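Local coordinates for L-lactate dehydrogenase (Trichomonas vaginalis, PDB 4UUL), which catalyses the NADH-dependent interconversion of pyruvate and lactate, within the malate dehydrogenase family of NAD-dependent oxidoreductases, at residues Val191-Gln196 with Asp307-Lys312; Ile269-Gly274 with Pro281-Ser286. The protein carries 1 engineered substitution. All coordinates share one frame; numbering follows the deposited sequence. Where two conformers were deposited one is given.

Contact 1: Val191-Gln196 with Asp307-Lys312; sequences VADLTQ and DWLREK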
loop_
_atom_site.group_PDB
_atom_site.type_symbol
_atom_site.label_atom_id
_atom_site.label_comp_id
_atom_site.label_asym_id
_atom_site.label_seq_id
_atom_site.Cartn_x
_atom_site.Cartn_y
_atom_site.Cartn_z
ATOM N N VAL B 191 -7.130 -25.308 -10.959
ATOM C CA VAL B 191 -8.014 -26.139 -10.155
ATOM C C VAL B 191 -8.278 -25.426 -8.813
ATOM O O VAL B 191 -7.393 -25.381 -7.948
ATOM C CB VAL B 191 -7.396 -27.525 -9.896
ATOM C CG1 VAL B 191 -8.464 -28.368 -9.210
ATOM C CG2 VAL B 191 -6.922 -28.171 -11.179
ATOM N N ALA B 192 -9.477 -24.878 -8.641
ATOM C CA ALA B 192 -9.874 -24.257 -7.364
ATOM C C ALA B 192 -10.583 -25.381 -6.582
ATOM O O ALA B 192 -11.771 -25.682 -6.789
ATOM C CB ALA B 192 -10.775 -23.050 -7.623
ATOM N N ASP B 193 -9.825 -26.024 -5.729
ATOM C CA ASP B 193 -10.230 -27.241 -5.046
ATOM C C ASP B 193 -10.830 -26.955 -3.676
ATOM O O ASP B 193 -10.159 -26.367 -2.797
ATOM C CB ASP B 193 -8.985 -28.101 -4.880
ATOM C CG ASP B 193 -9.215 -29.409 -4.120
ATOM O OD1 ASP B 193 -10.350 -29.911 -4.098
ATOM O OD2 ASP B 193 -8.209 -29.928 -3.575
ATOM N N LEU B 194 -12.088 -27.317 -3.513
ATOM C CA LEU B 194 -12.792 -27.249 -2.258
ATOM C C LEU B 194 -12.941 -28.588 -1.593
ATOM O O LEU B 194 -13.589 -28.661 -0.543
ATOM C CB LEU B 194 -14.169 -26.618 -2.459
ATOM C CG LEU B 194 -14.173 -25.191 -3.005
ATOM C CD1 LEU B 194 -15.604 -24.614 -3.071
ATOM C CD2 LEU B 194 -13.196 -24.242 -2.251
ATOM N N THR B 195 -12.433 -29.654 -2.198
ATOM C CA THR B 195 -12.698 -31.017 -1.681
ATOM C C THR B 195 -11.990 -31.373 -0.380
ATOM O O THR B 195 -12.377 -32.347 0.262
ATOM C CB THR B 195 -12.433 -32.105 -2.720
ATOM O OG1 THR B 195 -11.046 -32.204 -2.964
ATOM C CG2 THR B 195 -13.161 -31.822 -4.000
ATOM N N GLN B 196 -10.972 -30.595 0.010
ATOM C CA GLN B 196 -10.319 -30.774 1.301
ATOM C C GLN B 196 -10.907 -29.854 2.358
ATOM O O GLN B 196 -10.678 -30.050 3.544
ATOM C CB GLN B 196 -8.839 -30.427 1.258
ATOM C CG GLN B 196 -8.131 -30.632 -0.079
ATOM C CD GLN B 196 -8.008 -32.085 -0.495
ATOM O OE1 GLN B 196 -7.991 -33.035 0.346
ATOM N NE2 GLN B 196 -7.840 -32.279 -1.789
ATOM N N ASP B 307 -11.763 -38.722 -7.594
ATOM C CA ASP B 307 -11.746 -38.880 -9.045
ATOM C C ASP B 307 -11.847 -37.533 -9.740
ATOM O O ASP B 307 -11.177 -37.292 -10.723
ATOM C CB ASP B 307 -12.888 -39.805 -9.532
ATOM C CG ASP B 307 -12.674 -41.237 -9.165
ATOM O OD1 ASP B 307 -11.544 -41.606 -8.804
ATOM O OD2 ASP B 307 -13.650 -41.998 -9.250
ATOM N N TRP B 308 -12.658 -36.631 -9.221
ATOM C CA TRP B 308 -12.777 -35.300 -9.790
ATOM C C TRP B 308 -11.442 -34.579 -9.762
ATOM O O TRP B 308 -10.976 -34.057 -10.778
ATOM C CB TRP B 308 -13.829 -34.474 -9.038
ATOM C CG TRP B 308 -13.894 -33.030 -9.491
ATOM C CD1 TRP B 308 -14.616 -32.538 -10.538
ATOM C CD2 TRP B 308 -13.204 -31.900 -8.922
ATOM N NE1 TRP B 308 -14.406 -31.176 -10.669
ATOM C CE2 TRP B 308 -13.551 -30.766 -9.693
ATOM C CE3 TRP B 308 -12.330 -31.749 -7.856
ATOM C CZ2 TRP B 308 -13.073 -29.495 -9.419
ATOM C CZ3 TRP B 308 -11.863 -30.462 -7.569
ATOM C CH2 TRP B 308 -12.220 -29.373 -8.374
ATOM N N LEU B 309 -10.786 -34.577 -8.619
ATOM C CA LEU B 309 -9.523 -33.871 -8.488
ATOM C C LEU B 309 -8.459 -34.509 -9.346
ATOM O O LEU B 309 -7.635 -33.810 -9.965
ATOM C CB LEU B 309 -9.100 -33.775 -7.006
ATOM C CG LEU B 309 -7.815 -32.949 -6.780
ATOM C CD1 LEU B 309 -7.891 -31.528 -7.376
ATOM C CD2 LEU B 309 -7.496 -32.875 -5.288
ATOM N N ARG B 310 -8.459 -35.833 -9.437
ATOM C CA ARG B 310 -7.436 -36.517 -10.254
ATOM C C ARG B 310 -7.519 -36.027 -11.692
ATOM O O ARG B 310 -6.520 -35.705 -12.321
ATOM C CB ARG B 310 -7.657 -38.032 -10.209
ATOM C CG ARG B 310 -6.629 -38.893 -11.001
ATOM C CD ARG B 310 -5.306 -38.915 -10.287
ATOM N NE ARG B 310 -4.440 -37.832 -10.721
ATOM C CZ ARG B 310 -3.405 -37.377 -10.020
ATOM N NH1 ARG B 310 -3.132 -37.855 -8.808
ATOM N NH2 ARG B 310 -2.654 -36.420 -10.496
ATOM N N GLU B 311 -8.729 -35.998 -12.231
ATOM C CA GLU B 311 -8.945 -35.577 -13.591
ATOM C C GLU B 311 -8.523 -34.115 -13.769
ATOM O O GLU B 311 -7.858 -33.769 -14.746
ATOM C CB GLU B 311 -10.407 -35.827 -14.014
ATOM C CG GLU B 311 -10.710 -35.481 -15.476
ATOM C CD GLU B 311 -12.146 -35.766 -15.886
ATOM O OE1 GLU B 311 -12.854 -36.493 -15.149
ATOM O OE2 GLU B 311 -12.563 -35.271 -16.959
ATOM N N LYS B 312 -8.873 -33.255 -12.829
ATOM C CA LYS B 312 -8.518 -31.847 -12.937
ATOM C C LYS B 312 -6.996 -31.645 -12.894
ATOM O O LYS B 312 -6.463 -30.848 -13.635
ATOM C CB LYS B 312 -9.160 -31.030 -11.807
ATOM C CG LYS B 312 -10.643 -30.903 -11.831
ATOM C CD LYS B 312 -11.167 -30.205 -13.058
ATOM C CE LYS B 312 -10.965 -28.727 -12.955
ATOM N NZ LYS B 312 -11.495 -28.037 -14.185
#

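Contact 2: Ile269-Gly274 with Pro281-Ser286; sequences IPVPEG and PGVVFS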
loop_
_atom_site.group_PDB
_atom_site.type_symbol
_atom_site.label_atom_id
_atom_site.label_comp_id
_atom_site.label_asym_id
_atom_site.label_seq_id
_atom_site.Cartn_x
_atom_site.Cartn_y
_atom_site.Cartn_z
ATOM N N ILE B 269 5.475 -24.036 -7.803
ATOM C CA ILE B 269 6.869 -24.426 -7.598
ATOM C C ILE B 269 7.266 -25.402 -8.676
ATOM O O ILE B 269 6.433 -26.133 -9.204
ATOM C CB ILE B 269 7.143 -25.013 -6.201
ATOM C CG1 ILE B 269 6.173 -26.161 -5.908
ATOM C CG2 ILE B 269 7.049 -23.953 -5.137
ATOM C CD1 ILE B 269 6.592 -27.013 -4.714
ATOM N N PRO B 270 8.561 -25.412 -9.013
ATOM C CA PRO B 270 9.060 -26.532 -9.828
ATOM C C PRO B 270 8.602 -27.830 -9.195
ATOM O O PRO B 270 8.784 -28.037 -8.006
ATOM C CB PRO B 270 10.590 -26.371 -9.708
ATOM C CG PRO B 270 10.768 -24.887 -9.483
ATOM C CD PRO B 270 9.639 -24.551 -8.533
ATOM N N VAL B 271 8.032 -28.723 -9.984
ATOM C CA VAL B 271 7.438 -29.917 -9.400
ATOM C C VAL B 271 8.500 -30.748 -8.718
ATOM O O VAL B 271 9.459 -31.138 -9.363
ATOM C CB VAL B 271 6.727 -30.783 -10.482
ATOM C CG1 VAL B 271 6.353 -32.133 -9.954
ATOM C CG2 VAL B 271 5.496 -30.058 -11.035
ATOM N N PRO B 272 8.326 -31.080 -7.419
ATOM C CA PRO B 272 9.296 -31.959 -6.749
ATOM C C PRO B 272 9.155 -33.401 -7.216
ATOM O O PRO B 272 8.079 -33.921 -7.295
ATOM C CB PRO B 272 8.936 -31.866 -5.244
ATOM C CG PRO B 272 8.056 -30.668 -5.109
ATOM C CD PRO B 272 7.354 -30.529 -6.463
ATOM N N GLU B 273 10.263 -34.059 -7.493
ATOM C CA GLU B 273 10.234 -35.464 -7.883
ATOM C C GLU B 273 9.485 -36.310 -6.869
ATOM O O GLU B 273 8.746 -37.248 -7.239
ATOM C CB GLU B 273 11.647 -36.026 -8.090
ATOM C CG GLU B 273 11.665 -37.468 -8.685
ATOM C CD GLU B 273 13.066 -37.944 -9.033
ATOM O OE1 GLU B 273 13.988 -37.100 -9.081
ATOM O OE2 GLU B 273 13.242 -39.166 -9.259
ATOM N N GLY B 274 9.656 -36.045 -5.593
ATOM C CA GLY B 274 8.953 -36.957 -4.669
ATOM C C GLY B 274 7.479 -36.703 -4.363
ATOM O O GLY B 274 6.947 -37.306 -3.444
ATOM N N PRO B 281 7.555 -34.281 -12.820
ATOM C CA PRO B 281 8.564 -33.216 -12.848
ATOM C C PRO B 281 8.681 -32.595 -14.207
ATOM O O PRO B 281 8.404 -33.231 -15.231
ATOM C CB PRO B 281 9.848 -33.938 -12.483
ATOM C CG PRO B 281 9.391 -35.182 -11.735
ATOM C CD PRO B 281 8.119 -35.588 -12.374
ATOM N N GLY B 282 9.048 -31.312 -14.212
ATOM C CA GLY B 282 9.408 -30.631 -15.448
ATOM C C GLY B 282 8.638 -29.350 -15.734
ATOM O O GLY B 282 8.953 -28.702 -16.720
ATOM N N VAL B 283 7.648 -29.016 -14.910
ATOM C CA VAL B 283 6.914 -27.774 -15.030
ATOM C C VAL B 283 6.876 -27.113 -13.639
ATOM O O VAL B 283 7.345 -27.696 -12.658
ATOM C CB VAL B 283 5.506 -27.968 -15.572
ATOM C CG1 VAL B 283 5.536 -28.439 -17.023
ATOM C CG2 VAL B 283 4.692 -28.920 -14.703
ATOM N N VAL B 284 6.302 -25.916 -13.595
ATOM C CA VAL B 284 6.035 -25.168 -12.365
ATOM C C VAL B 284 4.537 -25.291 -12.142
ATOM O O VAL B 284 3.738 -24.952 -13.023
ATOM C CB VAL B 284 6.526 -23.726 -12.493
ATOM C CG1 VAL B 284 6.047 -22.866 -11.302
ATOM C CG2 VAL B 284 8.020 -23.690 -12.650
ATOM N N PHE B 285 4.141 -25.783 -10.959
ATOM C CA PHE B 285 2.777 -26.252 -10.714
ATOM C C PHE B 285 2.365 -25.758 -9.327
ATOM O O PHE B 285 3.153 -25.874 -8.387
ATOM C CB PHE B 285 2.842 -27.786 -10.769
ATOM C CG PHE B 285 1.500 -28.506 -10.798
ATOM C CD1 PHE B 285 0.750 -28.727 -9.630
ATOM C CD2 PHE B 285 1.029 -29.033 -11.988
ATOM C CE1 PHE B 285 -0.436 -29.403 -9.680
ATOM C CE2 PHE B 285 -0.170 -29.714 -12.017
ATOM C CZ PHE B 285 -0.906 -29.902 -10.897
ATOM N N SER B 286 1.158 -25.183 -9.208
ATOM C CA SER B 286 0.718 -24.739 -7.905
ATOM C C SER B 286 0.297 -25.923 -7.036
ATOM O O SER B 286 -0.485 -26.790 -7.462
ATOM C CB SER B 286 -0.442 -23.743 -8.042
ATOM O OG SER B 286 -0.787 -23.255 -6.757
HETATM O O HOH W 1 10.272 -30.333 -11.834
#

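Contact 1: Val191-Gln196 with Asp307-Lys312
Val191 packs obliquely against Leu309 and Lys312. Its CG1, anti to the backbone N (chi1 -173°), lies 3.7 Å from Leu309 CD1, while CG2 lies 3.7 Å from Lys312 CB; a branched valine can thus meet two residues on one side of the helix. Trp308 reaches the strand and the turn after it with the six-membered part of its indole. Asp193 OD1 and Ala192 O sit at the ring edge near its plane, where the slightly positive C-H groups suit oxygens, and Thr195 CG2 approaches obliquely, 3.9 Å from Trp308 CE3. On one face of the indole Lys312 CG lies toward the rim, an apolar cover. Leu309 crosses Asp193 and Gln196 at about a right angle. Its forked end suits the place: CD1 meets the valine, and CD2 comes 3.5 Å from Asp193 OD2, a carboxylate satisfied by other donors. OD1 accepts from Thr195 OG1 at 2.7 Å through its syn lone pair, and Thr195 N, 2.8 Å from Asp193 OD1 and well above the carboxylate plane, closes an Asx turn. Gln196 NE2 gives Asp193 OD2 a nearly straight bond (171°) and also bonds Lys304 O. The first turns of helix 307-337 thus pack, roughly antiparallel (157°), on edge strand 191-193 of the C-terminal domain's four-stranded sheet; neighbouring strand 177-183 supplies Trp183 to Asp193 OD2, and helix 214-236 packs on Ala192.

Contact 2: Ile269-Gly274 with Pro281-Ser286
Val271 CG2 lies obliquely to the Phe285 ring, its closest contact being with Phe285 CB, at 3.5 Å. Phe285 CG is anti to the backbone N (chi1 -169°); the end of the side chain leads away from 269-274, and the residue touches Thr316 and Leu320 of helix 307-337. The side chain also touches Ile279, and its ring meets that of Phe287 with planes about 45° apart. Of the puckered proline rings, Pro281 sets CG 4.0 Å from Glu273 CA, and Pro270 places CG near Val284 CG2. Val271 fits between Pro281 and Phe285: its CG1 rests 3.8 Å from Pro281 N, and CG2 also touches Val283 CG2, a compact branched side chain meeting three neighbours. The backbones form the end of an antiparallel strand pair in the C-terminal domain, where 265-270 runs into 284-291 through a loop. Ile269 and Phe285 are the hydrogen-bonded pair, with Ile269 N to Phe285 O at 3.0 Å and Phe285 N to Ile269 O at 2.9 Å. Pro270, which lacks an N-H, suits the adjoining non-hydrogen-bonded pair with Val284. Beyond it Val271 N donates to Val283 O at 2.9 Å, and a water then links Val271 O to Gly282 N. Gly282 has a positive phi (126°) at which a side chain would jam against the preceding carbonyl. Val284 touches Cys136 of helix 132-141, about 7 Å, side chain to side chain, from Asp132, which binds NADH in another structure of this protein.

From the N terminus, the chain first passes through the nucleotide-binding parallel sheet and then enters the C-terminal domain, to which all four segments belong. Segment 191-196 opens contact 1, and the chain runs through helices 214-236 and 242-257 before strand 265-270 leads into contact 2. That contact closes after six residues, a short local turnback between successive strands. Contact 1 closes only at 307-312, the start of the long C-terminal helix, so the small loop lies wholly within the large one. Their centres are about 18 Å apart and they do not touch, yet helix 307-337 serves both: its first turns pack on strand 191-193, and farther along it backs the strand turn of contact 2.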